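Local structure of serine protease MT3772 (Mycobacterium tuberculosis, 3K6Y) at residues Asn34-Ala39 against Pro186-Asn191; Val119-Pro124 against Gln193-Val198; Val44-Ser49 against Val57-Gly62. The protein is a membrane-associated S1C-family serine protease probably needed for resistance to acid and oxidative stress, seen here as its chymotrypsin-like protease domain. All coordinates share one frame; numbering follows the deposited sequence.

Contact 1: Asn34-Ala39 against Pro186-Asn191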
loop_
_atom_site.group_PDB
_atom_site.type_symbol
_atom_site.label_atom_id
_atom_site.label_comp_id
_atom_site.label_asym_id
_atom_site.label_seq_id
_atom_site.Cartn_x
_atom_site.Cartn_y
_atom_site.Cartn_z
ATOM N N ASN A 34 13.196 -7.212 36.453
ATOM C CA ASN A 34 11.936 -7.767 36.953
ATOM C C ASN A 34 11.698 -9.153 36.331
ATOM O O ASN A 34 11.933 -9.341 35.129
ATOM C CB ASN A 34 10.766 -6.819 36.659
ATOM C CG ASN A 34 9.494 -7.211 37.377
ATOM O OD1 ASN A 34 8.867 -8.202 37.035
ATOM N ND2 ASN A 34 9.088 -6.409 38.359
ATOM N N PRO A 35 11.280 -10.143 37.150
ATOM C CA PRO A 35 11.052 -11.488 36.604
ATOM C C PRO A 35 10.101 -11.567 35.396
ATOM O O PRO A 35 10.176 -12.522 34.622
ATOM C CB PRO A 35 10.479 -12.275 37.794
ATOM C CG PRO A 35 10.762 -11.478 38.965
ATOM C CD PRO A 35 11.056 -10.076 38.607
ATOM N N VAL A 36 9.240 -10.568 35.225
ATOM C CA VAL A 36 8.332 -10.541 34.078
ATOM C C VAL A 36 9.086 -10.435 32.755
ATOM O O VAL A 36 8.601 -10.909 31.721
ATOM C CB VAL A 36 7.261 -9.426 34.212
ATOM C CG1 VAL A 36 7.849 -8.026 33.919
ATOM C CG2 VAL A 36 6.087 -9.716 33.334
ATOM N N VAL A 37 10.273 -9.850 32.771
ATOM C CA VAL A 37 11.006 -9.628 31.523
ATOM C C VAL A 37 11.416 -10.978 30.922
ATOM O O VAL A 37 11.084 -11.288 29.771
ATOM C CB VAL A 37 12.217 -8.722 31.751
ATOM C CG1 VAL A 37 13.099 -8.676 30.501
ATOM C CG2 VAL A 37 11.756 -7.321 32.145
ATOM N N ALA A 38 12.079 -11.814 31.722
ATOM C CA ALA A 38 12.573 -13.081 31.220
ATOM C C ALA A 38 11.438 -14.000 30.818
ATOM O O ALA A 38 11.571 -14.811 29.882
ATOM C CB ALA A 38 13.409 -13.770 32.285
ATOM N N ALA A 39 10.328 -13.895 31.550
ATOM C CA ALA A 39 9.180 -14.745 31.279
ATOM C C ALA A 39 8.468 -14.355 29.994
ATOM O O ALA A 39 7.861 -15.190 29.345
ATOM C CB ALA A 39 8.240 -14.747 32.433
ATOM N N PRO A 186 5.700 -4.973 22.430
ATOM C CA PRO A 186 4.682 -4.711 23.421
ATOM C C PRO A 186 5.155 -3.785 24.548
ATOM O O PRO A 186 6.304 -3.843 24.961
ATOM C CB PRO A 186 4.402 -6.114 23.987
ATOM C CG PRO A 186 5.739 -6.790 23.910
ATOM C CD PRO A 186 6.403 -6.241 22.675
ATOM N N LEU A 187 4.231 -2.973 25.048
ATOM C CA LEU A 187 4.366 -2.368 26.365
ATOM C C LEU A 187 3.663 -3.305 27.320
ATOM O O LEU A 187 2.470 -3.582 27.152
ATOM C CB LEU A 187 3.662 -1.022 26.374
ATOM C CG LEU A 187 3.757 -0.267 27.704
ATOM C CD1 LEU A 187 5.177 0.296 27.877
ATOM C CD2 LEU A 187 2.727 0.850 27.782
ATOM N N ILE A 188 4.411 -3.828 28.279
ATOM C CA ILE A 188 3.795 -4.766 29.215
ATOM C C ILE A 188 3.651 -4.176 30.595
ATOM O O ILE A 188 4.417 -3.304 31.014
ATOM C CB ILE A 188 4.531 -6.113 29.296
ATOM C CG1 ILE A 188 5.980 -5.942 29.748
ATOM C CG2 ILE A 188 4.436 -6.869 27.962
ATOM C CD1 ILE A 188 6.553 -7.180 30.477
ATOM N N ASP A 189 2.639 -4.664 31.300
ATOM C CA ASP A 189 2.494 -4.370 32.722
ATOM C C ASP A 189 3.273 -5.405 33.530
ATOM O O ASP A 189 3.873 -6.326 32.985
ATOM C CB ASP A 189 1.018 -4.267 33.135
ATOM C CG ASP A 189 0.247 -5.574 33.005
ATOM O OD1 ASP A 189 -1.002 -5.479 32.967
ATOM O OD2 ASP A 189 0.840 -6.678 32.981
ATOM N N LEU A 190 3.246 -5.269 34.853
ATOM C CA LEU A 190 4.066 -6.136 35.684
ATOM C C LEU A 190 3.485 -7.540 35.836
ATOM O O LEU A 190 4.136 -8.415 36.406
ATOM C CB LEU A 190 4.322 -5.490 37.046
ATOM C CG LEU A 190 5.168 -4.214 36.954
ATOM C CD1 LEU A 190 5.662 -3.781 38.320
ATOM C CD2 LEU A 190 6.354 -4.371 35.998
ATOM N N ASN A 191 2.271 -7.718 35.316
ATOM C CA ASN A 191 1.617 -9.015 35.194
ATOM C C ASN A 191 2.014 -9.732 33.902
ATOM O O ASN A 191 1.602 -10.865 33.671
ATOM C CB ASN A 191 0.100 -8.831 35.191
ATOM C CG ASN A 191 -0.438 -8.372 36.518
ATOM O OD1 ASN A 191 0.028 -8.797 37.569
ATOM N ND2 ASN A 191 -1.430 -7.502 36.475
HETATM O O HOH W 1 6.407 -8.596 38.087
#

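Contact 2: Val119-Pro124 against Gln193-Val198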
loop_
_atom_site.group_PDB
_atom_site.type_symbol
_atom_site.label_atom_id
_atom_site.label_comp_id
_atom_site.label_asym_id
_atom_site.label_seq_id
_atom_site.Cartn_x
_atom_site.Cartn_y
_atom_site.Cartn_z
ATOM N N VAL A 119 -1.275 -12.171 26.384
ATOM C CA VAL A 119 -2.663 -11.735 26.478
ATOM C C VAL A 119 -2.692 -10.227 26.588
ATOM O O VAL A 119 -1.842 -9.637 27.273
ATOM C CB VAL A 119 -3.370 -12.360 27.725
ATOM C CG1 VAL A 119 -4.878 -12.168 27.656
ATOM C CG2 VAL A 119 -3.071 -13.828 27.814
ATOM N N PHE A 120 -3.651 -9.614 25.898
ATOM C CA PHE A 120 -3.927 -8.189 26.065
ATOM C C PHE A 120 -4.571 -7.945 27.413
ATOM O O PHE A 120 -5.486 -8.680 27.826
ATOM C CB PHE A 120 -4.830 -7.664 24.936
ATOM C CG PHE A 120 -4.111 -7.516 23.632
ATOM C CD1 PHE A 120 -4.345 -8.412 22.589
ATOM C CD2 PHE A 120 -3.182 -6.482 23.447
ATOM C CE1 PHE A 120 -3.670 -8.312 21.389
ATOM C CE2 PHE A 120 -2.503 -6.369 22.234
ATOM C CZ PHE A 120 -2.757 -7.269 21.203
ATOM N N ALA A 121 -4.085 -6.931 28.116
ATOM C CA ALA A 121 -4.674 -6.521 29.397
ATOM C C ALA A 121 -6.114 -6.070 29.218
ATOM O O ALA A 121 -6.427 -5.349 28.278
ATOM C CB ALA A 121 -3.861 -5.414 30.027
ATOM N N ALA A 122 -6.975 -6.510 30.136
ATOM C CA ALA A 122 -8.411 -6.245 30.083
ATOM C C ALA A 122 -8.792 -4.800 30.413
ATOM O O ALA A 122 -9.818 -4.321 29.939
ATOM C CB ALA A 122 -9.159 -7.209 30.997
ATOM N N GLU A 123 -7.980 -4.116 31.220
ATOM C CA GLU A 123 -8.276 -2.733 31.625
ATOM C C GLU A 123 -7.135 -1.764 31.311
ATOM O O GLU A 123 -5.973 -2.176 31.267
ATOM C CB GLU A 123 -8.618 -2.655 33.121
ATOM C CG GLU A 123 -9.949 -3.302 33.535
ATOM C CD GLU A 123 -11.167 -2.769 32.775
ATOM O OE1 GLU A 123 -11.338 -1.529 32.669
ATOM O OE2 GLU A 123 -11.966 -3.601 32.285
ATOM N N PRO A 124 -7.460 -0.476 31.099
ATOM C CA PRO A 124 -6.434 0.529 30.805
ATOM C C PRO A 124 -5.449 0.746 31.953
ATOM O O PRO A 124 -5.794 0.530 33.122
ATOM C CB PRO A 124 -7.250 1.806 30.552
ATOM C CG PRO A 124 -8.549 1.572 31.237
ATOM C CD PRO A 124 -8.814 0.114 31.104
ATOM N N GLN A 193 1.112 -8.814 30.894
ATOM C CA GLN A 193 0.076 -8.642 29.889
ATOM C C GLN A 193 0.387 -7.424 29.044
ATOM O O GLN A 193 1.083 -6.493 29.480
ATOM C CB GLN A 193 -1.297 -8.527 30.538
ATOM C CG GLN A 193 -1.644 -9.781 31.357
ATOM C CD GLN A 193 -3.122 -9.944 31.635
ATOM O OE1 GLN A 193 -3.808 -8.993 31.990
ATOM N NE2 GLN A 193 -3.620 -11.168 31.476
ATOM N N VAL A 194 -0.164 -7.423 27.837
ATOM C CA VAL A 194 0.158 -6.381 26.881
ATOM C C VAL A 194 -0.818 -5.211 27.010
ATOM O O VAL A 194 -2.036 -5.346 26.799
ATOM C CB VAL A 194 0.155 -6.935 25.449
ATOM C CG1 VAL A 194 0.513 -5.840 24.449
ATOM C CG2 VAL A 194 1.168 -8.073 25.308
ATOM N N LEU A 195 -0.254 -4.044 27.307
ATOM C CA LEU A 195 -1.034 -2.818 27.393
ATOM C C LEU A 195 -1.192 -2.135 26.050
ATOM O O LEU A 195 -2.132 -1.361 25.852
ATOM C CB LEU A 195 -0.375 -1.836 28.362
ATOM C CG LEU A 195 -0.419 -2.218 29.840
ATOM C CD1 LEU A 195 0.527 -1.338 30.634
ATOM C CD2 LEU A 195 -1.841 -2.093 30.376
ATOM N N GLY A 196 -0.257 -2.386 25.140
ATOM C CA GLY A 196 -0.322 -1.780 23.823
ATOM C C GLY A 196 0.921 -2.067 23.022
ATOM O O GLY A 196 1.774 -2.860 23.448
ATOM N N VAL A 197 1.000 -1.413 21.861
ATOM C CA VAL A 197 2.067 -1.639 20.896
ATOM C C VAL A 197 2.880 -0.352 20.760
ATOM O O VAL A 197 2.354 0.685 20.370
ATOM C CB VAL A 197 1.487 -2.038 19.515
ATOM C CG1 VAL A 197 2.619 -2.367 18.539
ATOM C CG2 VAL A 197 0.530 -3.212 19.667
ATOM N N VAL A 198 4.157 -0.434 21.108
ATOM C CA VAL A 198 5.045 0.725 21.073
ATOM C C VAL A 198 5.289 1.094 19.609
ATOM O O VAL A 198 5.660 0.220 18.836
ATOM C CB VAL A 198 6.393 0.355 21.743
ATOM C CG1 VAL A 198 7.363 1.537 21.687
ATOM C CG2 VAL A 198 6.162 -0.086 23.193
HETATM O O HOH W 2 -6.435 -9.026 31.697
#

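Contact 3: Val44-Ser49 against Val57-Gly62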
loop_
_atom_site.group_PDB
_atom_site.type_symbol
_atom_site.label_atom_id
_atom_site.label_comp_id
_atom_site.label_asym_id
_atom_site.label_seq_id
_atom_site.Cartn_x
_atom_site.Cartn_y
_atom_site.Cartn_z
ATOM N N VAL A 44 8.409 -12.332 22.444
ATOM C CA VAL A 44 8.717 -11.056 21.803
ATOM C C VAL A 44 9.764 -11.345 20.753
ATOM O O VAL A 44 10.840 -11.857 21.083
ATOM C CB VAL A 44 9.223 -10.035 22.820
ATOM C CG1 VAL A 44 9.496 -8.722 22.127
ATOM C CG2 VAL A 44 8.215 -9.826 23.952
ATOM N N VAL A 45 9.422 -11.072 19.496
ATOM C CA VAL A 45 10.211 -11.547 18.377
ATOM C C VAL A 45 10.823 -10.389 17.600
ATOM O O VAL A 45 10.309 -9.273 17.626
ATOM C CB VAL A 45 9.358 -12.453 17.440
ATOM C CG1 VAL A 45 8.864 -13.680 18.181
ATOM C CG2 VAL A 45 8.158 -11.688 16.834
ATOM N N LYS A 46 11.910 -10.674 16.892
ATOM C CA LYS A 46 12.534 -9.668 16.040
ATOM C C LYS A 46 11.974 -9.836 14.634
ATOM O O LYS A 46 11.768 -10.957 14.178
ATOM C CB LYS A 46 14.050 -9.868 16.066
ATOM C CG LYS A 46 14.796 -8.815 15.241
ATOM C CD LYS A 46 16.282 -9.091 15.058
ATOM C CE LYS A 46 16.733 -8.415 13.781
ATOM N NZ LYS A 46 18.130 -8.768 13.403
ATOM N N ILE A 47 11.711 -8.710 13.972
ATOM C CA ILE A 47 11.210 -8.746 12.597
ATOM C C ILE A 47 12.241 -8.089 11.690
ATOM O O ILE A 47 12.735 -7.024 11.980
ATOM C CB ILE A 47 9.859 -8.044 12.495
ATOM C CG1 ILE A 47 8.931 -8.719 13.537
ATOM C CG2 ILE A 47 9.294 -8.184 11.081
ATOM C CD1 ILE A 47 7.505 -8.357 13.556
ATOM N N ARG A 48 12.576 -8.769 10.615
ATOM C CA ARG A 48 13.467 -8.201 9.600
ATOM C C ARG A 48 12.757 -8.268 8.262
ATOM O O ARG A 48 12.350 -9.343 7.815
ATOM C CB ARG A 48 14.766 -9.002 9.525
ATOM C CG ARG A 48 15.797 -8.440 8.594
ATOM C CD ARG A 48 17.113 -9.187 8.821
ATOM N NE ARG A 48 18.049 -8.947 7.724
ATOM C CZ ARG A 48 19.182 -8.270 7.837
ATOM N NH1 ARG A 48 19.554 -7.775 9.015
ATOM N NH2 ARG A 48 19.947 -8.106 6.768
ATOM N N SER A 49 12.640 -7.120 7.608
ATOM C CA SER A 49 11.883 -7.012 6.353
ATOM C C SER A 49 12.783 -6.456 5.269
ATOM O O SER A 49 13.346 -5.359 5.409
ATOM C CB SER A 49 10.662 -6.128 6.543
ATOM O OG SER A 49 9.856 -6.622 7.630
ATOM N N VAL A 57 16.678 -2.296 4.459
ATOM C CA VAL A 57 16.236 -3.410 5.289
ATOM C C VAL A 57 15.636 -2.781 6.542
ATOM O O VAL A 57 16.277 -1.956 7.190
ATOM C CB VAL A 57 17.409 -4.335 5.668
ATOM C CG1 VAL A 57 16.953 -5.430 6.649
ATOM C CG2 VAL A 57 18.003 -4.972 4.416
ATOM N N LEU A 58 14.393 -3.158 6.866
ATOM C CA LEU A 58 13.677 -2.656 8.040
ATOM C C LEU A 58 13.785 -3.669 9.156
ATOM O O LEU A 58 13.624 -4.858 8.919
ATOM C CB LEU A 58 12.191 -2.497 7.708
ATOM C CG LEU A 58 11.839 -1.262 6.894
ATOM C CD1 LEU A 58 10.421 -1.404 6.329
ATOM C CD2 LEU A 58 11.923 -0.054 7.800
ATOM N N GLU A 59 14.035 -3.194 10.366
ATOM C CA GLU A 59 14.040 -4.081 11.526
ATOM C C GLU A 59 13.178 -3.508 12.623
ATOM O O GLU A 59 13.220 -2.308 12.886
ATOM C CB GLU A 59 15.474 -4.358 11.999
ATOM C CG GLU A 59 16.211 -5.270 11.019
ATOM C CD GLU A 59 17.684 -5.508 11.324
ATOM O OE1 GLU A 59 18.395 -4.557 11.708
ATOM O OE2 GLU A 59 18.147 -6.650 11.105
ATOM N N GLY A 60 12.375 -4.363 13.248
ATOM C CA GLY A 60 11.601 -3.938 14.383
ATOM C C GLY A 60 11.303 -5.122 15.260
ATOM O O GLY A 60 12.037 -6.096 15.267
ATOM N N THR A 61 10.212 -4.996 16.002
ATOM C CA THR A 61 9.823 -5.992 16.988
ATOM C C THR A 61 8.382 -6.398 16.725
ATOM O O THR A 61 7.628 -5.652 16.118
ATOM C CB THR A 61 9.955 -5.384 18.399
ATOM O OG1 THR A 61 11.287 -4.908 18.572
ATOM C CG2 THR A 61 9.671 -6.376 19.490
ATOM N N GLY A 62 8.003 -7.589 17.184
ATOM C CA GLY A 62 6.605 -7.992 17.221
ATOM C C GLY A 62 6.389 -8.874 18.425
ATOM O O GLY A 62 7.319 -9.156 19.186
HETATM O O HOH W 3 19.979 -7.222 12.946
HETATM O O HOH W 4 10.818 -5.552 9.663
#

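Contact 1: Asn34-Ala39 against Pro186-Asn191
I188 meets V36 tip to tip: its CD1 lies 3.8 Å from V36 CG1 and equally near V36 CG2, so one methyl rests against both branches of the valine. Two torsions put CD1 there. The first turns CG1 of I188 between its own backbone N and carbonyl carbon (chi1 60°), and the second sends CD1 on in an extended course (chi2 152°). Behind this methyl, I188 packs on V132 and L134 of strand 130-135 and bonds through its backbone to V132, which places it in the wall of the second barrel, where strand 186-188 meets strand 130-135.

After I188 the chain turns. D189 directs its carboxylate back into its own turn, where OD2 accepts from Q193 N and, weakly, from N191 N; its touch on the helix is by the carbonyl, with D189 O 4.1 Å from V36 CG2. L190 then brings two kinds of surface. Its CD2 comes to 4.1 Å from N34 ND2, the two side chains crossing at about a right angle, while its carbonyl oxygen touches V36 CB and CG2 and accepts from a water. N191 adds the last touch through its backbone carbon, near V36 CG2.

That water donates to L190 O at 2.8 Å and to N34 OD1 at 2.7 Å. N34 is the N-cap of helix 35-40, and the same OD1 accepts from V36 N at 3.0 Å, nearly straight (169°) and on a lone pair in the carbonyl plane. One amide oxygen thus both caps the helix and holds the water. Directly, the two segments meet through van der Waals contacts over a modest 212 Å². The chemistry therefore implies that the helix start meets this turn through apolar contacts and one water bridge, with V37 adding contacts to F142 and A144.

Contact 2: Val119-Pro124 against Gln193-Val198
The F120 ring runs beside V194, the two side chains pointing the same way: CE2 is 3.8 Å from V194 CG1, which lies off the ring plane. V194 O sits at the ring edge, near its plane. F63 and I65 of strand 56-66, with V217 of helix 214-218, also touch the F120 side chain, which therefore reaches both barrels.

The backbones hold this pair in register. V194 N donates to V119 O at 2.8 Å (172°), and A121 N returns a bond of 2.9 Å to V194 O. Together they make a single beta bridge, F120 with V194, by which the irregular linker between the two barrels of this chymotrypsin-like fold is joined to the start of strand 194-201 at one point. A classic beta bulge follows in that strand, L195 and G196 both facing L187.

Beside the bridge, A121 CB packs on L195 CD2 at 3.9 Å. Q193 runs alongside V119, its chain extended beyond CG (chi2 -161°), with NE2 3.9 Å from V119 CB. Its other amide atom, OE1, accepts from a water at 2.6 Å, and that water accepts in turn from A122 N.

Contact 3: Val44-Ser49 against Val57-Gly62
E59 stands between K46 and R48, and its OE2 accepts salt-bridge hydrogen bonds from both, at 3.1 Å from K46 NZ and 2.8 Å from R48 NH1. The two donors arrive from opposite faces of the carboxylate plane. R48 lies alongside E59 with the guanidinium and carboxylate planes 72° apart, whereas the K46 side chain crosses it. A water accepts from K46 NZ and donates to OE2, so three donors converge on one oxygen. This network would be expected to favour the ionised carboxylate. NZ also donates to G139 O, and Y86 adds a cation-pi contact.

CG1 of V57 lies 3.7 Å above the guanidinium plane of R48, over its centre. At the far end of the same sheet face, V44 CG1 and T61 CG2 touch at 3.5 Å; T61 OG1 bonds to G181 O.

On the other face, I47 and V45 are paired with G60 and G62, two residues without side chains. Chi1 of -55° sets I47 CG1 beside G62 N, and the extended chi2 (-173°) carries CD1 against the G62 backbone, 3.7 Å from G62 N. Six backbone bonds pair V45, I47 and S49 with G62, G60 and L58. This antiparallel hairpin opens the first barrel of a chymotrypsin-like protease, with G60 near the predicted catalytic S183.

Along the chain, contact 3 is nested inside the loop closed by contact 1, while contacts 1 and 2 cross, their segments alternating. Contact 3 belongs to the first six-stranded barrel. Contacts 1 and 2 share the second, through neighbouring strands 186-188 and 194-201: their centres are 11 Å apart, and L187 probably bonds to L195 and G196. Contact 3 lies farther off, about 19 and 20 Å by centres, and on the opposite side of the chain's centre from contact 2; P186 nevertheless packs on V44. The N-terminal helix and the interbarrel linker thus both lie against the second barrel, while the hairpin approaches the predicted catalytic residues between the barrels.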